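Local coordinates for halocarboxylic acid dehalogenase DehI (Pseudomonas putida, PDB 3BJX), which probably hydrolyses the carbon-halogen bond of alpha-halocarboxylic acids, as a Group I haloacid dehalogenase whose regular secondary structure is all helical, at residues P174-T179 / L208-K213; R120-F125 / I289-I294. One frame throughout, in Å; residues are numbered along the deposited sequence.

Contact 1. Residues P174-T179 / L208-K213; sequences PLVDAT and LANWPK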
# COMPACT_ATOMS: atom_id res chain seq x y z
N PRO A 174 20.07 16.43 9.95
CA PRO A 174 19.30 17.50 9.28
C PRO A 174 18.63 17.10 7.95
O PRO A 174 19.29 16.76 6.98
CB PRO A 174 20.35 18.59 9.00
CG PRO A 174 21.63 17.89 8.97
CD PRO A 174 21.52 16.68 9.86
N LEU A 175 17.31 17.22 7.90
CA LEU A 175 16.57 16.91 6.70
C LEU A 175 16.09 18.19 6.06
O LEU A 175 15.62 19.09 6.76
CB LEU A 175 15.37 16.02 7.06
CG LEU A 175 15.59 14.83 7.98
CD1 LEU A 175 14.29 14.14 8.16
CD2 LEU A 175 16.61 13.84 7.42
N VAL A 176 16.20 18.26 4.73
CA VAL A 176 15.68 19.39 3.97
C VAL A 176 14.15 19.43 4.07
O VAL A 176 13.47 18.43 3.79
CB VAL A 176 16.11 19.31 2.47
CG1 VAL A 176 15.39 20.37 1.62
CG2 VAL A 176 17.63 19.46 2.35
N ASP A 177 13.62 20.59 4.49
CA ASP A 177 12.19 20.84 4.42
C ASP A 177 11.78 21.14 2.96
O ASP A 177 12.27 22.10 2.37
CB ASP A 177 11.81 21.99 5.35
CG ASP A 177 10.31 22.19 5.46
OD1 ASP A 177 9.53 21.71 4.62
OD2 ASP A 177 9.89 22.88 6.39
N ALA A 178 10.91 20.32 2.39
CA ALA A 178 10.50 20.51 1.00
C ALA A 178 9.74 21.84 0.82
O ALA A 178 9.76 22.41 -0.27
CB ALA A 178 9.67 19.32 0.50
N THR A 179 9.10 22.33 1.89
CA THR A 179 8.38 23.61 1.90
C THR A 179 9.25 24.87 2.07
O THR A 179 8.79 25.97 1.75
CB THR A 179 7.25 23.65 2.96
OG1 THR A 179 7.82 23.79 4.27
CG2 THR A 179 6.38 22.41 2.88
N LEU A 208 19.89 13.72 1.83
CA LEU A 208 20.90 13.75 0.77
C LEU A 208 20.72 15.03 -0.02
O LEU A 208 21.69 15.57 -0.57
CB LEU A 208 20.79 12.51 -0.12
CG LEU A 208 21.19 11.16 0.52
CD1 LEU A 208 20.50 9.99 -0.17
CD2 LEU A 208 22.71 10.92 0.58
N ALA A 209 19.47 15.53 -0.05
CA ALA A 209 19.15 16.84 -0.64
C ALA A 209 19.96 18.00 -0.03
O ALA A 209 19.94 19.10 -0.56
CB ALA A 209 17.65 17.12 -0.55
N ASN A 210 20.66 17.75 1.08
CA ASN A 210 21.66 18.67 1.59
C ASN A 210 22.76 18.87 0.55
O ASN A 210 23.34 19.94 0.46
CB ASN A 210 22.27 18.13 2.90
CG ASN A 210 21.39 18.40 4.10
OD1 ASN A 210 21.01 19.55 4.33
ND2 ASN A 210 21.05 17.37 4.85
N TRP A 211 23.03 17.83 -0.22
CA TRP A 211 23.96 17.95 -1.34
C TRP A 211 23.14 17.63 -2.57
O TRP A 211 23.14 16.48 -3.04
CB TRP A 211 25.14 17.00 -1.17
CG TRP A 211 25.81 17.18 0.14
CD1 TRP A 211 26.69 18.14 0.46
CD2 TRP A 211 25.60 16.40 1.33
NE1 TRP A 211 27.08 18.01 1.78
CE2 TRP A 211 26.42 16.94 2.33
CE3 TRP A 211 24.81 15.28 1.64
CZ2 TRP A 211 26.48 16.42 3.63
CZ3 TRP A 211 24.87 14.75 2.92
CH2 TRP A 211 25.70 15.34 3.91
N PRO A 212 22.40 18.64 -3.09
CA PRO A 212 21.49 18.44 -4.22
C PRO A 212 22.06 17.67 -5.39
O PRO A 212 21.34 16.93 -6.01
CB PRO A 212 21.13 19.88 -4.63
CG PRO A 212 21.19 20.63 -3.37
CD PRO A 212 22.39 20.05 -2.64
N LYS A 213 23.35 17.83 -5.69
CA LYS A 213 23.96 17.14 -6.83
C LYS A 213 24.23 15.67 -6.54
O LYS A 213 24.22 14.85 -7.46
CB LYS A 213 25.26 17.87 -7.26
CG LYS A 213 25.89 17.34 -8.57
CD LYS A 213 27.34 17.80 -8.73
CE LYS A 213 27.78 17.81 -10.21
NZ LYS A 213 29.03 18.63 -10.49
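A single side-chain amide does the polar work between these two pieces of chain: N210 ND2 donates to the backbone carbonyl O of P174 over 2.8 Å. The N-H points at the oxygen at 149°, and P174 O lies almost in the amide plane of N210, while the donor itself is tilted 27° from the plane of the P174 carbonyl. CG of N210 sits anti to its carbonyl carbon (chi1 -81°), which swings the amide across to the extended chain; the side chains of P174 and N210 cross at about a right angle. ND2 also donates to A207 O, so it ties the 174-179 loop to the end of helix 203-208. L208 to W211 form a type I beta turn between that helix and helix 212-223, with W211 as the N-cap of the latter. V176 packs on this turn: its CG2 lies 3.7 Å from A209 CB and 3.6 Å from A209 C. V176 CG2 also lies 3.9 Å from N210 OD1. Replacing N210 with a leucine would probably leave both P174 O and A207 O without this donor, and the loop without its polar tie to the turn. V185 of helix 183-195 touches both V176 and A209.

Contact 2. Residues R120-F125 / I289-I294; sequences RVLYAF and ISIIHI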
# COMPACT_ATOMS: atom_id res chain seq x y z
N ARG A 120 28.13 8.98 6.02
CA ARG A 120 27.66 9.03 7.41
C ARG A 120 26.14 8.96 7.45
O ARG A 120 25.56 8.25 8.29
CB ARG A 120 28.15 10.29 8.14
CG ARG A 120 29.66 10.31 8.43
CD ARG A 120 30.14 11.53 9.25
NE ARG A 120 30.00 11.35 10.71
CZ ARG A 120 29.19 12.06 11.49
NH1 ARG A 120 28.42 13.02 10.97
NH2 ARG A 120 29.13 11.82 12.80
N VAL A 121 25.52 9.71 6.55
CA VAL A 121 24.08 9.77 6.32
C VAL A 121 23.56 8.44 5.79
O VAL A 121 22.61 7.86 6.33
CB VAL A 121 23.73 10.92 5.30
CG1 VAL A 121 22.27 10.82 4.78
CG2 VAL A 121 24.05 12.30 5.90
N LEU A 122 24.20 7.93 4.74
CA LEU A 122 23.79 6.65 4.18
C LEU A 122 23.78 5.55 5.28
O LEU A 122 22.82 4.78 5.37
CB LEU A 122 24.66 6.26 2.98
CG LEU A 122 24.59 7.06 1.66
CD1 LEU A 122 25.74 6.67 0.72
CD2 LEU A 122 23.25 6.89 0.96
N TYR A 123 24.81 5.55 6.14
CA TYR A 123 24.95 4.53 7.21
C TYR A 123 23.91 4.62 8.32
O TYR A 123 23.45 3.59 8.84
CB TYR A 123 26.35 4.57 7.82
CG TYR A 123 27.42 3.88 6.98
CD1 TYR A 123 27.28 3.75 5.58
CD2 TYR A 123 28.57 3.38 7.57
CE1 TYR A 123 28.23 3.14 4.81
CE2 TYR A 123 29.53 2.76 6.80
CZ TYR A 123 29.35 2.65 5.41
OH TYR A 123 30.28 2.05 4.62
N ALA A 124 23.57 5.85 8.72
CA ALA A 124 22.55 6.05 9.75
C ALA A 124 21.22 5.49 9.28
O ALA A 124 20.44 4.99 10.10
CB ALA A 124 22.40 7.54 10.09
N PHE A 125 20.95 5.61 7.99
CA PHE A 125 19.71 5.17 7.41
C PHE A 125 19.70 3.68 7.18
O PHE A 125 18.71 3.04 7.48
CB PHE A 125 19.37 5.91 6.11
CG PHE A 125 18.78 7.26 6.34
CD1 PHE A 125 17.47 7.38 6.73
CD2 PHE A 125 19.56 8.40 6.22
CE1 PHE A 125 16.93 8.63 6.97
CE2 PHE A 125 19.02 9.64 6.48
CZ PHE A 125 17.71 9.76 6.86
N ILE A 289 15.98 -0.99 0.49
CA ILE A 289 16.73 -1.48 -0.67
C ILE A 289 17.50 -0.41 -1.44
O ILE A 289 18.65 -0.63 -1.82
CB ILE A 289 15.80 -2.25 -1.67
CG1 ILE A 289 15.20 -3.49 -1.01
CG2 ILE A 289 16.55 -2.64 -2.93
CD1 ILE A 289 13.93 -3.95 -1.70
N SER A 290 16.86 0.73 -1.72
CA SER A 290 17.43 1.75 -2.60
C SER A 290 18.73 2.33 -2.03
O SER A 290 19.70 2.59 -2.77
CB SER A 290 16.43 2.90 -2.81
OG SER A 290 15.32 2.53 -3.61
N ILE A 291 18.71 2.56 -0.71
CA ILE A 291 19.81 3.22 0.01
C ILE A 291 20.96 2.26 0.27
O ILE A 291 22.12 2.65 0.16
CB ILE A 291 19.31 3.92 1.34
CG1 ILE A 291 18.23 4.97 1.01
CG2 ILE A 291 20.45 4.52 2.14
CD1 ILE A 291 18.67 6.12 0.16
N ILE A 292 20.63 1.01 0.57
CA ILE A 292 21.67 -0.01 0.64
C ILE A 292 22.29 -0.19 -0.74
O ILE A 292 23.50 -0.37 -0.84
CB ILE A 292 21.14 -1.36 1.24
CG1 ILE A 292 21.03 -1.23 2.76
CG2 ILE A 292 22.06 -2.54 0.87
CD1 ILE A 292 20.46 -2.41 3.41
N HIS A 293 21.48 -0.14 -1.80
CA HIS A 293 22.03 -0.14 -3.16
C HIS A 293 23.02 0.97 -3.44
O HIS A 293 24.10 0.70 -3.93
CB HIS A 293 20.97 -0.14 -4.25
CG HIS A 293 21.52 -0.51 -5.59
ND1 HIS A 293 22.13 -1.73 -5.84
CD2 HIS A 293 21.59 0.19 -6.76
CE1 HIS A 293 22.53 -1.76 -7.10
NE2 HIS A 293 22.22 -0.61 -7.67
N ILE A 294 22.65 2.20 -3.12
CA ILE A 294 23.58 3.33 -3.26
C ILE A 294 24.85 3.11 -2.43
O ILE A 294 25.95 3.29 -2.92
CB ILE A 294 22.88 4.65 -2.84
CG1 ILE A 294 21.83 5.07 -3.88
CG2 ILE A 294 23.88 5.77 -2.59
CD1 ILE A 294 20.76 6.05 -3.35
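L122 meets I294 with both its methyls and I291 with CD2, and the contact is built round this one leucine. CG of L122 is anti to its carbonyl carbon (chi1 -67°), and although the side chain leaves the helix flank obliquely, its branched end is carried over to helix 267-299. There CD2 rests against two methyls, I294 CG2 at 3.8 Å and I291 CG2 at 3.9 Å, while CD1 touches the same I294 CG2 at 3.9 Å. The methyl of I294 thus meets both branches of the fork, and the two side chains cross at about a right angle. I291 takes a slanting course past the leucine. In both isoleucines CG2 stands anti to the backbone N, and it is this short branch, not the longer CG1 arm, that is presented to L122. One turn on from L122, F125 adds a lighter touch: its CB lies 4.3 Å from I291 CG2, while the ring turns away from helix 267-299 to meet the ring of W49, near a bound sulfate ion that probably came from the crystallisation liquor.

No hydrogen bond spans the two segments; the side-chain contacts are apolar and all four touching residues are buried. V218, V222 and L223 of helix 212-223 pack on I294, and D204 of helix 203-208 touches both F125 and I291. The segment axes come within 9.7 Å, and their N-to-C directions differ by 140°, so the helices run roughly antiparallel but splayed. Such a crossing, with one leucine lying against two isoleucines a turn apart, is the ordinary helix-helix packing of an all-alpha core, here between the long helices 112-143 and 267-299 of DehI.

How the contacts relate
The two contacts lie 15 Å apart, centre to centre, and both halves of contact 1 fall, in sequence, between the two halves of contact 2: 120-125, then 174-179, 208-213 and finally 289-294. Contact 2 joins helices 112-143 and 267-299 nearer the centre of the molecule, whereas contact 1 sits farther out, where a loop meets the turn between helices 203-208 and 212-223. Side chains link them directly: W211 CZ3 lies 3.9 Å from V121 CG2, L208 CD2 packs on L122 CD2, and L175 CD2 approaches F125 CZ. Helix 112-143 is therefore shared ground, so the loop and turn of contact 1 lie against one of the two helices that contact 2 joins.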